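Local coordinates for RimK domain protein ATP-grasp (Sphaerobacter thermophilus, PDB 5I47), which probably binds ATP and a metal ion and may act as an ATP-grasp ligase of the RimK and LysX type, at residues Ala8-Arg13 and Ala55-Glu60; Ile125-Val130 and Glu146-Ala151; Ser189-Glu194 and Arg258-Arg263; Ala90-Leu95 and Leu134-Gly139; Ala177-Arg182 and Val239-Asp244. All blocks are in the same frame, centred on the assembly; numbering follows the deposited sequence.

Contact 1. Residues Ala8-Arg13 and Ala55-Glu60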
# COMPACT_ATOMS: atom_id res chain seq x y z
N ALA B 8 -4.98 -20.53 13.76
CA ALA B 8 -6.00 -19.55 13.42
C ALA B 8 -6.29 -19.58 11.93
O ALA B 8 -5.36 -19.53 11.11
CB ALA B 8 -5.57 -18.15 13.85
N LEU B 9 -7.57 -19.66 11.57
CA LEU B 9 -8.04 -19.60 10.18
C LEU B 9 -8.67 -18.22 9.98
O LEU B 9 -9.85 -18.01 10.28
CB LEU B 9 -9.03 -20.71 9.86
CG LEU B 9 -8.61 -22.18 9.92
CD1 LEU B 9 -9.80 -23.07 9.55
CD2 LEU B 9 -7.42 -22.47 9.02
N LEU B 10 -7.87 -17.28 9.48
CA LEU B 10 -8.33 -15.91 9.26
C LEU B 10 -9.37 -15.88 8.15
O LEU B 10 -9.03 -15.79 6.97
CB LEU B 10 -7.15 -15.00 8.93
CG LEU B 10 -6.06 -14.92 9.99
CD1 LEU B 10 -4.91 -14.02 9.54
CD2 LEU B 10 -6.65 -14.43 11.30
N ALA B 11 -10.64 -15.95 8.53
CA ALA B 11 -11.73 -15.99 7.56
C ALA B 11 -12.97 -15.43 8.23
O ALA B 11 -13.02 -15.25 9.45
CB ALA B 11 -11.97 -17.41 7.04
N ASP B 12 -13.99 -15.16 7.42
CA ASP B 12 -15.23 -14.63 7.96
C ASP B 12 -16.26 -15.71 8.25
O ASP B 12 -17.13 -15.49 9.10
CB ASP B 12 -15.80 -13.58 7.00
CG ASP B 12 -14.87 -12.40 6.81
OD1 ASP B 12 -14.69 -11.96 5.66
OD2 ASP B 12 -14.31 -11.92 7.83
N ARG B 13 -16.17 -16.85 7.58
CA ARG B 13 -17.06 -17.98 7.83
C ARG B 13 -16.46 -19.23 7.20
O ARG B 13 -15.77 -19.16 6.18
CB ARG B 13 -18.47 -17.71 7.27
CG ARG B 13 -18.51 -17.41 5.78
CD ARG B 13 -19.92 -17.07 5.35
NE ARG B 13 -20.21 -17.61 4.03
CZ ARG B 13 -20.60 -18.87 3.81
NH1 ARG B 13 -20.74 -19.71 4.83
NH2 ARG B 13 -20.84 -19.28 2.58
N ALA B 55 -1.13 -18.66 11.99
CA ALA B 55 -2.36 -18.16 11.39
C ALA B 55 -2.32 -18.41 9.89
O ALA B 55 -1.25 -18.32 9.27
CB ALA B 55 -2.56 -16.67 11.66
N LEU B 56 -3.47 -18.74 9.32
CA LEU B 56 -3.57 -19.02 7.89
C LEU B 56 -4.65 -18.10 7.31
O LEU B 56 -5.83 -18.26 7.63
CB LEU B 56 -3.89 -20.49 7.63
CG LEU B 56 -4.15 -20.93 6.18
CD1 LEU B 56 -2.96 -20.63 5.30
CD2 LEU B 56 -4.49 -22.41 6.15
N ASP B 57 -4.24 -17.15 6.49
CA ASP B 57 -5.18 -16.19 5.92
C ASP B 57 -5.97 -16.87 4.81
O ASP B 57 -5.42 -17.24 3.77
CB ASP B 57 -4.45 -14.96 5.39
CG ASP B 57 -5.38 -13.79 5.12
OD1 ASP B 57 -6.55 -14.02 4.76
OD2 ASP B 57 -4.94 -12.64 5.29
N ARG B 58 -7.28 -17.04 5.04
CA ARG B 58 -8.18 -17.68 4.10
C ARG B 58 -9.01 -16.67 3.32
O ARG B 58 -10.02 -17.04 2.71
CB ARG B 58 -9.09 -18.67 4.83
CG ARG B 58 -8.35 -19.78 5.55
CD ARG B 58 -7.78 -20.78 4.56
NE ARG B 58 -8.78 -21.15 3.57
CZ ARG B 58 -8.63 -21.01 2.26
NH1 ARG B 58 -7.50 -20.52 1.77
NH2 ARG B 58 -9.60 -21.37 1.43
N GLY B 59 -8.60 -15.40 3.33
CA GLY B 59 -9.34 -14.35 2.66
C GLY B 59 -8.66 -13.88 1.38
O GLY B 59 -7.51 -14.23 1.08
N GLU B 60 -9.41 -13.08 0.62
CA GLU B 60 -8.88 -12.44 -0.57
C GLU B 60 -7.71 -11.53 -0.21
O GLU B 60 -7.73 -10.84 0.81
CB GLU B 60 -9.99 -11.64 -1.26
CG GLU B 60 -9.61 -10.99 -2.58
CD GLU B 60 -10.52 -9.81 -2.94
OE1 GLU B 60 -11.34 -9.40 -2.09
OE2 GLU B 60 -10.42 -9.30 -4.08

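Contact 2. Residues Ile125-Val130 and Glu146-Ala151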
# COMPACT_ATOMS: atom_id res chain seq x y z
N ILE B 125 -0.12 0.97 -26.46
CA ILE B 125 -0.34 -0.47 -26.39
C ILE B 125 -1.33 -0.92 -27.45
O ILE B 125 -1.15 -1.96 -28.09
CB ILE B 125 -0.81 -0.86 -24.97
CG1 ILE B 125 0.28 -0.57 -23.94
CG2 ILE B 125 -1.24 -2.32 -24.93
CD1 ILE B 125 -0.12 -0.92 -22.53
N GLY B 126 -2.38 -0.13 -27.67
CA GLY B 126 -3.42 -0.49 -28.62
C GLY B 126 -4.47 -1.37 -27.98
O GLY B 126 -4.15 -2.18 -27.11
N TYR B 127 -5.72 -1.23 -28.41
CA TYR B 127 -6.82 -2.02 -27.87
C TYR B 127 -6.70 -3.51 -28.22
O TYR B 127 -6.16 -3.85 -29.27
CB TYR B 127 -8.15 -1.48 -28.38
CG TYR B 127 -8.46 -0.09 -27.92
CD1 TYR B 127 -9.00 0.14 -26.65
CD2 TYR B 127 -8.23 1.01 -28.74
CE1 TYR B 127 -9.28 1.42 -26.22
CE2 TYR B 127 -8.52 2.29 -28.32
CZ TYR B 127 -9.05 2.49 -27.06
OH TYR B 127 -9.33 3.77 -26.63
N PRO B 128 -7.19 -4.40 -27.33
CA PRO B 128 -7.80 -4.07 -26.04
C PRO B 128 -6.78 -4.00 -24.91
O PRO B 128 -5.65 -4.45 -25.07
CB PRO B 128 -8.78 -5.22 -25.83
CG PRO B 128 -8.07 -6.39 -26.43
CD PRO B 128 -7.27 -5.84 -27.61
N VAL B 129 -7.19 -3.42 -23.78
CA VAL B 129 -6.38 -3.34 -22.57
C VAL B 129 -7.29 -3.55 -21.37
O VAL B 129 -8.51 -3.56 -21.48
CB VAL B 129 -5.64 -1.99 -22.45
CG1 VAL B 129 -4.67 -1.79 -23.60
CG2 VAL B 129 -6.63 -0.84 -22.38
N VAL B 130 -6.67 -3.73 -20.20
CA VAL B 130 -7.38 -3.82 -18.93
C VAL B 130 -6.82 -2.76 -17.98
O VAL B 130 -5.62 -2.50 -17.97
CB VAL B 130 -7.28 -5.22 -18.30
CG1 VAL B 130 -8.10 -6.22 -19.09
CG2 VAL B 130 -5.83 -5.68 -18.24
N GLU B 146 -12.26 -2.40 -24.66
CA GLU B 146 -12.11 -2.84 -26.05
C GLU B 146 -11.92 -1.68 -27.02
O GLU B 146 -11.27 -1.86 -28.06
CB GLU B 146 -13.33 -3.66 -26.49
CG GLU B 146 -13.86 -4.62 -25.44
CD GLU B 146 -14.96 -3.99 -24.59
OE1 GLU B 146 -14.87 -2.78 -24.30
OE2 GLU B 146 -15.91 -4.71 -24.22
N ASP B 147 -12.46 -0.50 -26.71
CA ASP B 147 -12.39 0.63 -27.62
C ASP B 147 -12.49 1.92 -26.80
O ASP B 147 -12.65 1.89 -25.58
CB ASP B 147 -13.50 0.55 -28.67
CG ASP B 147 -14.86 0.38 -28.04
OD1 ASP B 147 -15.42 1.38 -27.55
OD2 ASP B 147 -15.38 -0.76 -28.03
N GLN B 148 -12.42 3.06 -27.50
CA GLN B 148 -12.38 4.35 -26.82
C GLN B 148 -13.67 4.62 -26.04
O GLN B 148 -13.62 5.24 -24.98
CB GLN B 148 -12.12 5.47 -27.82
CG GLN B 148 -11.98 6.84 -27.16
CD GLN B 148 -11.68 7.95 -28.15
OE1 GLN B 148 -10.62 7.96 -28.78
NE2 GLN B 148 -12.62 8.89 -28.30
N ASP B 149 -14.82 4.17 -26.56
CA ASP B 149 -16.07 4.35 -25.82
C ASP B 149 -16.02 3.62 -24.49
O ASP B 149 -16.51 4.13 -23.48
CB ASP B 149 -17.25 3.85 -26.66
CG ASP B 149 -17.81 4.93 -27.56
OD1 ASP B 149 -17.34 5.06 -28.71
OD2 ASP B 149 -18.73 5.65 -27.11
N ALA B 150 -15.43 2.42 -24.47
CA ALA B 150 -15.22 1.73 -23.20
C ALA B 150 -14.21 2.48 -22.33
O ALA B 150 -14.36 2.53 -21.11
CB ALA B 150 -14.76 0.30 -23.45
N ALA B 151 -13.19 3.06 -22.96
CA ALA B 151 -12.18 3.80 -22.20
C ALA B 151 -12.78 5.03 -21.55
O ALA B 151 -12.61 5.25 -20.34
CB ALA B 151 -11.02 4.18 -23.12

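Contact 3. Residues Ser189-Glu194 and Arg258-Arg263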
# COMPACT_ATOMS: atom_id res chain seq x y z
N SER B 189 5.14 -26.84 -3.20
CA SER B 189 5.18 -27.41 -4.54
C SER B 189 3.88 -27.10 -5.28
O SER B 189 2.88 -26.67 -4.69
CB SER B 189 5.40 -28.93 -4.51
OG SER B 189 6.51 -29.27 -3.69
N LEU B 190 3.92 -27.33 -6.59
CA LEU B 190 2.74 -27.20 -7.44
C LEU B 190 1.76 -28.33 -7.13
O LEU B 190 2.05 -29.50 -7.38
CB LEU B 190 3.17 -27.25 -8.91
CG LEU B 190 2.08 -27.18 -9.97
CD1 LEU B 190 1.38 -25.83 -9.93
CD2 LEU B 190 2.68 -27.43 -11.35
N ALA B 191 0.60 -27.97 -6.58
CA ALA B 191 -0.41 -28.97 -6.24
C ALA B 191 -1.21 -29.42 -7.46
O ALA B 191 -1.82 -30.50 -7.42
CB ALA B 191 -1.36 -28.43 -5.18
N GLY B 192 -1.22 -28.63 -8.52
CA GLY B 192 -1.97 -29.01 -9.70
C GLY B 192 -2.09 -27.84 -10.65
O GLY B 192 -1.82 -26.69 -10.30
N ILE B 193 -2.49 -28.17 -11.87
CA ILE B 193 -2.73 -27.20 -12.93
C ILE B 193 -4.19 -27.31 -13.33
O ILE B 193 -4.73 -28.42 -13.45
CB ILE B 193 -1.80 -27.44 -14.13
CG1 ILE B 193 -0.34 -27.43 -13.66
CG2 ILE B 193 -2.03 -26.40 -15.21
CD1 ILE B 193 0.66 -27.66 -14.77
N GLU B 194 -4.84 -26.17 -13.52
CA GLU B 194 -6.26 -26.13 -13.84
C GLU B 194 -6.51 -25.16 -14.99
O GLU B 194 -5.64 -24.38 -15.37
CB GLU B 194 -7.09 -25.74 -12.61
CG GLU B 194 -7.07 -26.79 -11.51
CD GLU B 194 -7.79 -26.35 -10.25
OE1 GLU B 194 -7.84 -25.13 -9.99
OE2 GLU B 194 -8.31 -27.22 -9.53
N ARG B 258 -11.40 -26.14 -3.93
CA ARG B 258 -12.47 -27.13 -3.90
C ARG B 258 -12.32 -28.14 -5.03
O ARG B 258 -12.31 -29.35 -4.81
CB ARG B 258 -13.82 -26.41 -4.01
CG ARG B 258 -14.95 -27.00 -3.19
CD ARG B 258 -16.23 -26.23 -3.44
NE ARG B 258 -16.06 -24.79 -3.25
CZ ARG B 258 -16.62 -24.08 -2.28
NH1 ARG B 258 -17.42 -24.68 -1.40
NH2 ARG B 258 -16.41 -22.78 -2.19
N SER B 259 -12.21 -27.64 -6.27
CA SER B 259 -12.15 -28.52 -7.44
C SER B 259 -10.94 -29.44 -7.38
O SER B 259 -11.05 -30.63 -7.71
CB SER B 259 -12.13 -27.68 -8.71
OG SER B 259 -11.80 -28.47 -9.84
N LEU B 260 -9.79 -28.91 -6.98
CA LEU B 260 -8.57 -29.73 -6.97
C LEU B 260 -8.64 -30.81 -5.89
O LEU B 260 -8.19 -31.93 -6.11
CB LEU B 260 -7.35 -28.84 -6.78
CG LEU B 260 -6.01 -29.49 -7.13
CD1 LEU B 260 -6.01 -29.96 -8.58
CD2 LEU B 260 -4.85 -28.54 -6.87
N SER B 261 -9.20 -30.48 -4.72
CA SER B 261 -9.43 -31.49 -3.70
C SER B 261 -10.39 -32.58 -4.17
O SER B 261 -10.32 -33.71 -3.68
CB SER B 261 -9.97 -30.85 -2.42
OG SER B 261 -8.92 -30.35 -1.62
N GLY B 262 -11.28 -32.25 -5.11
CA GLY B 262 -12.20 -33.24 -5.62
C GLY B 262 -11.51 -34.37 -6.35
O GLY B 262 -11.94 -35.52 -6.29
N ARG B 263 -10.42 -34.06 -7.06
CA ARG B 263 -9.69 -35.07 -7.82
C ARG B 263 -8.63 -35.77 -6.99
O ARG B 263 -7.59 -36.19 -7.52
CB ARG B 263 -9.08 -34.45 -9.07
CG ARG B 263 -10.04 -33.54 -9.81
CD ARG B 263 -9.44 -33.04 -11.11
NE ARG B 263 -10.04 -31.77 -11.50
CZ ARG B 263 -9.40 -30.60 -11.42
NH1 ARG B 263 -8.15 -30.55 -10.99
NH2 ARG B 263 -10.02 -29.49 -11.78

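Contact 4. Residues Ala90-Leu95 and Leu134-Gly139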
# COMPACT_ATOMS: atom_id res chain seq x y z
N ALA B 90 -1.30 -8.49 -2.85
CA ALA B 90 -2.16 -7.33 -2.69
C ALA B 90 -1.77 -6.16 -3.57
O ALA B 90 -2.62 -5.32 -3.88
CB ALA B 90 -2.15 -6.87 -1.23
N ASP B 91 -0.51 -6.10 -3.99
CA ASP B 91 0.05 -4.95 -4.70
C ASP B 91 0.44 -5.39 -6.10
O ASP B 91 1.48 -6.03 -6.29
CB ASP B 91 1.24 -4.39 -3.92
CG ASP B 91 1.72 -3.05 -4.45
OD1 ASP B 91 1.43 -2.73 -5.62
OD2 ASP B 91 2.39 -2.33 -3.69
N ARG B 92 -0.39 -5.05 -7.09
CA ARG B 92 -0.08 -5.40 -8.47
C ARG B 92 1.21 -4.75 -8.94
O ARG B 92 1.92 -5.33 -9.77
CB ARG B 92 -1.25 -5.01 -9.38
CG ARG B 92 -2.55 -5.75 -9.08
CD ARG B 92 -3.55 -5.68 -10.23
NE ARG B 92 -4.78 -6.40 -9.90
CZ ARG B 92 -5.90 -5.81 -9.50
NH1 ARG B 92 -5.97 -4.49 -9.42
NH2 ARG B 92 -6.97 -6.54 -9.21
N MSE B 93 1.53 -3.57 -8.43
CA MSE B 93 2.74 -2.87 -8.83
C MSE B 93 3.99 -3.58 -8.32
O MSE B 93 4.95 -3.77 -9.06
CB MSE B 93 2.71 -1.43 -8.32
CG MSE B 93 3.96 -0.63 -8.66
SE MSE B 93 4.12 -0.30 -10.58
CE MSE B 93 5.71 -1.37 -10.99
N ALA B 94 3.97 -3.96 -7.04
CA ALA B 94 5.13 -4.65 -6.47
C ALA B 94 5.30 -6.03 -7.10
O ALA B 94 6.43 -6.46 -7.38
CB ALA B 94 4.99 -4.76 -4.96
N LEU B 95 4.19 -6.73 -7.35
CA LEU B 95 4.26 -8.02 -8.03
C LEU B 95 4.80 -7.86 -9.45
O LEU B 95 5.63 -8.66 -9.90
CB LEU B 95 2.88 -8.67 -8.06
CG LEU B 95 2.77 -9.99 -8.82
CD1 LEU B 95 3.64 -11.06 -8.18
CD2 LEU B 95 1.32 -10.45 -8.89
N LEU B 134 -3.47 -0.21 -8.67
CA LEU B 134 -2.17 -0.67 -8.20
C LEU B 134 -2.31 -1.66 -7.05
O LEU B 134 -1.46 -2.54 -6.89
CB LEU B 134 -1.30 0.51 -7.77
CG LEU B 134 -1.07 1.65 -8.75
CD1 LEU B 134 0.06 2.55 -8.27
CD2 LEU B 134 -0.77 1.13 -10.14
N THR B 135 -3.37 -1.53 -6.26
CA THR B 135 -3.65 -2.41 -5.14
C THR B 135 -4.96 -3.13 -5.40
O THR B 135 -5.93 -2.52 -5.86
CB THR B 135 -3.72 -1.62 -3.83
OG1 THR B 135 -2.40 -1.24 -3.43
CG2 THR B 135 -4.37 -2.44 -2.72
N VAL B 136 -4.98 -4.44 -5.12
CA VAL B 136 -6.20 -5.22 -5.30
C VAL B 136 -7.30 -4.65 -4.41
O VAL B 136 -7.13 -4.50 -3.20
CB VAL B 136 -5.95 -6.70 -4.99
CG1 VAL B 136 -7.25 -7.49 -5.11
CG2 VAL B 136 -4.90 -7.27 -5.93
N ASP B 137 -8.43 -4.32 -5.03
CA ASP B 137 -9.50 -3.60 -4.36
C ASP B 137 -10.84 -4.03 -4.93
O ASP B 137 -11.08 -3.88 -6.14
CB ASP B 137 -9.31 -2.09 -4.53
CG ASP B 137 -10.54 -1.29 -4.15
OD1 ASP B 137 -11.19 -1.62 -3.13
OD2 ASP B 137 -10.86 -0.33 -4.88
N PRO B 138 -11.74 -4.58 -4.11
CA PRO B 138 -13.05 -5.01 -4.64
C PRO B 138 -13.88 -3.86 -5.19
O PRO B 138 -14.70 -4.08 -6.09
CB PRO B 138 -13.72 -5.67 -3.43
CG PRO B 138 -12.99 -5.13 -2.24
CD PRO B 138 -11.58 -4.89 -2.68
N GLY B 139 -13.70 -2.64 -4.68
CA GLY B 139 -14.38 -1.48 -5.22
C GLY B 139 -13.90 -1.02 -6.58
O GLY B 139 -14.48 -0.10 -7.15
O HOH W 1 -8.74 -4.28 -8.06

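Contact 5. Residues Ala177-Arg182 and Val239-Asp244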
# COMPACT_ATOMS: atom_id res chain seq x y z
N ALA B 177 -10.53 -19.96 -23.25
CA ALA B 177 -11.06 -20.64 -22.07
C ALA B 177 -10.13 -21.76 -21.60
O ALA B 177 -9.78 -21.82 -20.42
CB ALA B 177 -12.47 -21.18 -22.33
N GLY B 178 -9.74 -22.66 -22.51
CA GLY B 178 -8.79 -23.71 -22.18
C GLY B 178 -7.37 -23.22 -21.95
O GLY B 178 -6.55 -23.98 -21.42
N GLN B 179 -7.06 -21.99 -22.35
CA GLN B 179 -5.77 -21.37 -22.09
C GLN B 179 -5.80 -20.45 -20.87
O GLN B 179 -4.82 -19.76 -20.59
CB GLN B 179 -5.30 -20.60 -23.32
CG GLN B 179 -4.95 -21.49 -24.50
CD GLN B 179 -5.44 -20.94 -25.83
OE1 GLN B 179 -6.19 -19.96 -25.88
NE2 GLN B 179 -5.02 -21.58 -26.92
N SER B 180 -6.92 -20.43 -20.15
CA SER B 180 -7.04 -19.70 -18.88
C SER B 180 -6.56 -20.62 -17.77
O SER B 180 -7.34 -21.21 -17.02
CB SER B 180 -8.47 -19.22 -18.66
OG SER B 180 -8.92 -18.42 -19.73
N VAL B 181 -5.25 -20.75 -17.67
CA VAL B 181 -4.60 -21.69 -16.77
C VAL B 181 -4.45 -21.06 -15.39
O VAL B 181 -4.26 -19.85 -15.25
CB VAL B 181 -3.24 -22.13 -17.36
CG1 VAL B 181 -2.45 -22.96 -16.35
CG2 VAL B 181 -3.46 -22.92 -18.64
N ARG B 182 -4.53 -21.91 -14.36
CA ARG B 182 -4.38 -21.50 -12.97
C ARG B 182 -3.42 -22.47 -12.29
O ARG B 182 -3.75 -23.65 -12.12
CB ARG B 182 -5.74 -21.49 -12.27
CG ARG B 182 -5.68 -21.23 -10.78
CD ARG B 182 -6.80 -21.97 -10.08
NE ARG B 182 -7.14 -21.37 -8.79
CZ ARG B 182 -7.85 -21.99 -7.85
NH1 ARG B 182 -8.28 -23.22 -8.05
NH2 ARG B 182 -8.11 -21.36 -6.71
N VAL B 239 -2.45 -17.66 -15.44
CA VAL B 239 -1.57 -17.69 -16.61
C VAL B 239 -2.42 -17.75 -17.87
O VAL B 239 -3.52 -18.32 -17.88
CB VAL B 239 -0.59 -18.89 -16.55
CG1 VAL B 239 0.52 -18.72 -17.58
CG2 VAL B 239 0.00 -19.04 -15.16
N VAL B 240 -1.91 -17.14 -18.94
CA VAL B 240 -2.54 -17.19 -20.26
C VAL B 240 -1.52 -17.74 -21.24
O VAL B 240 -0.42 -17.19 -21.37
CB VAL B 240 -3.04 -15.81 -20.71
CG1 VAL B 240 -3.51 -15.86 -22.16
CG2 VAL B 240 -4.17 -15.33 -19.81
N GLU B 241 -1.87 -18.83 -21.92
CA GLU B 241 -0.97 -19.44 -22.88
C GLU B 241 -1.06 -18.72 -24.22
O GLU B 241 -2.14 -18.37 -24.69
CB GLU B 241 -1.31 -20.92 -23.07
CG GLU B 241 -1.40 -21.71 -21.78
CD GLU B 241 -1.39 -23.20 -22.01
OE1 GLU B 241 -0.30 -23.75 -22.29
OE2 GLU B 241 -2.47 -23.82 -21.94
N THR B 242 0.10 -18.49 -24.83
CA THR B 242 0.18 -17.83 -26.13
C THR B 242 1.03 -18.68 -27.07
O THR B 242 1.54 -19.73 -26.70
CB THR B 242 0.78 -16.42 -26.01
OG1 THR B 242 2.20 -16.51 -25.83
CG2 THR B 242 0.17 -15.67 -24.82
N GLY B 243 1.16 -18.20 -28.31
CA GLY B 243 2.05 -18.81 -29.27
C GLY B 243 3.52 -18.51 -29.04
O GLY B 243 4.38 -19.17 -29.63
N ASP B 244 3.81 -17.51 -28.21
CA ASP B 244 5.18 -17.19 -27.83
C ASP B 244 5.58 -17.82 -26.50
O ASP B 244 6.77 -17.87 -26.19
CB ASP B 244 5.36 -15.67 -27.74
CG ASP B 244 4.79 -14.94 -28.95
OD1 ASP B 244 4.21 -13.85 -28.78
OD2 ASP B 244 4.92 -15.47 -30.08

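Contact 1. Residues Ala8-Arg13 and Ala55-Glu60
Ala55 pairs with Ala8 where two neighbouring parallel strands, 6-10 and 54-57, run through the four-stranded parallel sheet of the Rossmann-like LysX preATP-grasp domain. The two methyls sit on one face of that sheet, CB to CB 4.0 Å, and Leu10 CD1 also reaches Ala55 CB. Leu56 grips the first strand from both ends of its backbone: its N donates to Ala8 O at 2.7 Å, nearly straight on to the carbonyl, and its O accepts from Leu10 N, which stands above the carbonyl plane. On the other face its side chain runs beside that of Leu9, the two pointing the same way with CD2 atoms 4.1 Å apart, next to helix 16-27. Asp57 shares the face of Leu10, whose CB packs on Asp57 CA while its branches reach helix 63-74. OD1 of Asp57 accepts from Gly59 N in an Asx turn and also pairs with Arg65. Arg58 N closes the pairing on Leu10 O at 2.9 Å. Arg58 CB rests on Ala11 CB at 3.8 Å; beyond it the chain bends at chi2 (-73°) and chi3, and the guanidinium pairs through NE with Glu18 and donates from NH1 and NH2 to the carbonyls of Leu254 and Val255.

Contact 2. Residues Ile125-Val130 and Glu146-Ala151
Tyr127 carries most of this contact, laying its ring against the backbone that leads from Glu146 into helix 148-160. With CG anti to the carbonyl carbon of Tyr127 (chi1 -64°), the ring starts out close to Glu146 O, 3.3 Å from CG. CB comes within 3.2 Å of the same oxygen, and CE1 meets Asp147 C at 3.3 Å. Asp147 CA lies over one face of the ring, displaced toward the rim, in a CH-pi contact 3.7 Å from the centroid. At the far end, OH approaches Gln148 CA to 3.1 Å and touches Gln148 CB, while Ala151 CB sits at the ring edge, near its plane. Pro128 follows through a cis peptide bond and places its CB 4.1 Å from Glu146 CA. With Val129 the chain enters strand 129-133, and the valine side chain turns to Val145 and Ile122. The helix start beside the ring is held by its own N-cap: Asp147 OD1 accepts from Ala150 N at 3.3 Å, from above the carboxylate plane. The Tyr127 ring thus covers the N-capped start of helix 148-160 and joins it to strand 129-133, in the alpha/beta subdomain that carries the four-stranded antiparallel sheet of the ATP-grasp fold.

Contact 3. Residues Ser189-Glu194 and Arg258-Arg263
Leu260 pushes its side chain from helix 258-262 against strand 190-196, where CD2 meets Ala191 CB at 3.9 Å and is also near Ala191 O. Gly192, without a side chain, lets Leu260 come close to the strand backbone, with Gly192 N 4.0 Å from Leu260 CD2. Farther along the strand, Glu194 reaches out as an extended chain and crosses Leu260 obliquely, putting OE2 3.3 Å from Leu260 CB. The same oxygen lies 3.7 Å from Ser259 OG, whose hydrogen-bond partner is Tyr209 O. Arg263 comes back toward the strand from the end of the helix. Glu194 CG lies in the plane of its guanidinium, at the edge, and OE2 forms a long salt bridge to NH2 at 3.6 Å, with carboxylate and guanidinium planes 79° apart. Ser259 O sits over the centre of one guanidinium face. The helix axis stands 104° to the strand, which lies in the five-stranded antiparallel sheet of the ATP-grasp domain. Since OE1 of the buried Glu194 is bound by Arg182, its carboxylate has two arginine neighbours, which would be expected to stabilise its negative charge, with Arg182 probably contributing more than the long pairing to Arg263.

Contact 4. Residues Ala90-Leu95 and Leu134-Gly139
Ala90 O and Val136 N form the firmer of two backbone bonds here, 2.8 Å long with 164° at the hydrogen, and tie the junction of helices 83-90 and 92-101 to the loop between strands 129-133 and 143-145 of the ATP-grasp domain. Asp91 and Thr135 form a single backbone bridge, and Ala90 O also takes a CA-H...O contact from Thr135 CA. The second bond, Arg92 N to Leu134 O, is short at 2.7 Å but bent and therefore weak. Asp91 is the N-cap of helix 92-101: OD1 accepts from Ala94 N at 3.2 Å, from above the carboxylate plane, and weakly from the N of Met93, a selenomethionine. These amides lie at a helix start, where OD1 would help to offset the positive end of the helix dipole. Val67 of the second subunit packs on Met93 and Leu134. Asp91 OD1 also stands 3.2 Å from Leu134 O, two acceptors that cannot bond one another. Arg92 extends from CG to NE and crosses Val136 at about a right angle, with Val136 CG2 over one guanidinium face, offset toward the rim. NH1 donates to Ser133 O and to a water lying in the guanidinium plane at its edge. The water in turn accepts from Asp137 N at 3.0 Å, linking Arg92 to the loop.

Contact 5. Residues Ala177-Arg182 and Val239-Asp244
Glu241 packs its side chain across Gln179 and Val181, at the end of the antiparallel pairing of strands 180-187 and 235-241. Its CB meets both CB and CG of Gln179, each at 4.0 Å. CG, anti to the carbonyl carbon of Glu241 (chi1 -52°), moves on to Val181 CG2 at 3.9 Å and lies near Gln179 O. CD remains beside the same methyl, and at the tip OE2 comes within 3.6 Å of Val181 CG2 and is hydrogen-bonded to the hydroxyl of Tyr212. The glutamine crosses this chain at about a right angle, its amide plane 89° from the carboxylate, and sends OE1 to the backbone N of Arg176. In the adjoining strands, Val181 and Val239 form a hydrogen-bonded pair: Val239 N donates to Val181 O at 2.8 Å and Val181 N to Val239 O at 3.0 Å. Their side chains share one face, over helix 216-230. Beyond them Glu241 N reaches Gln179 O in a weak bond of 3.4 Å, as the first strand emerges from the type I turn Ala177-Ser180. The glutamate thus packs CB on Gln179 and the rest of its chain on Val181 CG2, while the hydrogen bond between OE2 and the Tyr212 hydroxyl would help to hold the carboxylate against that apolar neighbour.

How the contacts relate
From the N terminus, contact 1 closes first, joining two strands of the preATP-grasp domain across helix 16-27 and strands 31-35 and 41-42. Contact 4 opens next, in the ATP-grasp domain, and crosses contact 2: contact 4 ties the loop between strands 129-133 and 143-145 to the helix junction at Asp91, and contact 2 joins the start of strand 129-133 to helix 148-160. Contacts 5 and 3 also cross: the first pairs strands 180-187 and 235-241 of the five-stranded sheet, the second sets helix 258-262 on its strand 190-196, and the Arg182-Glu194 salt bridge joins them directly. Contact 1 touches contact 4 through Glu60 and Val136, linking the two domains.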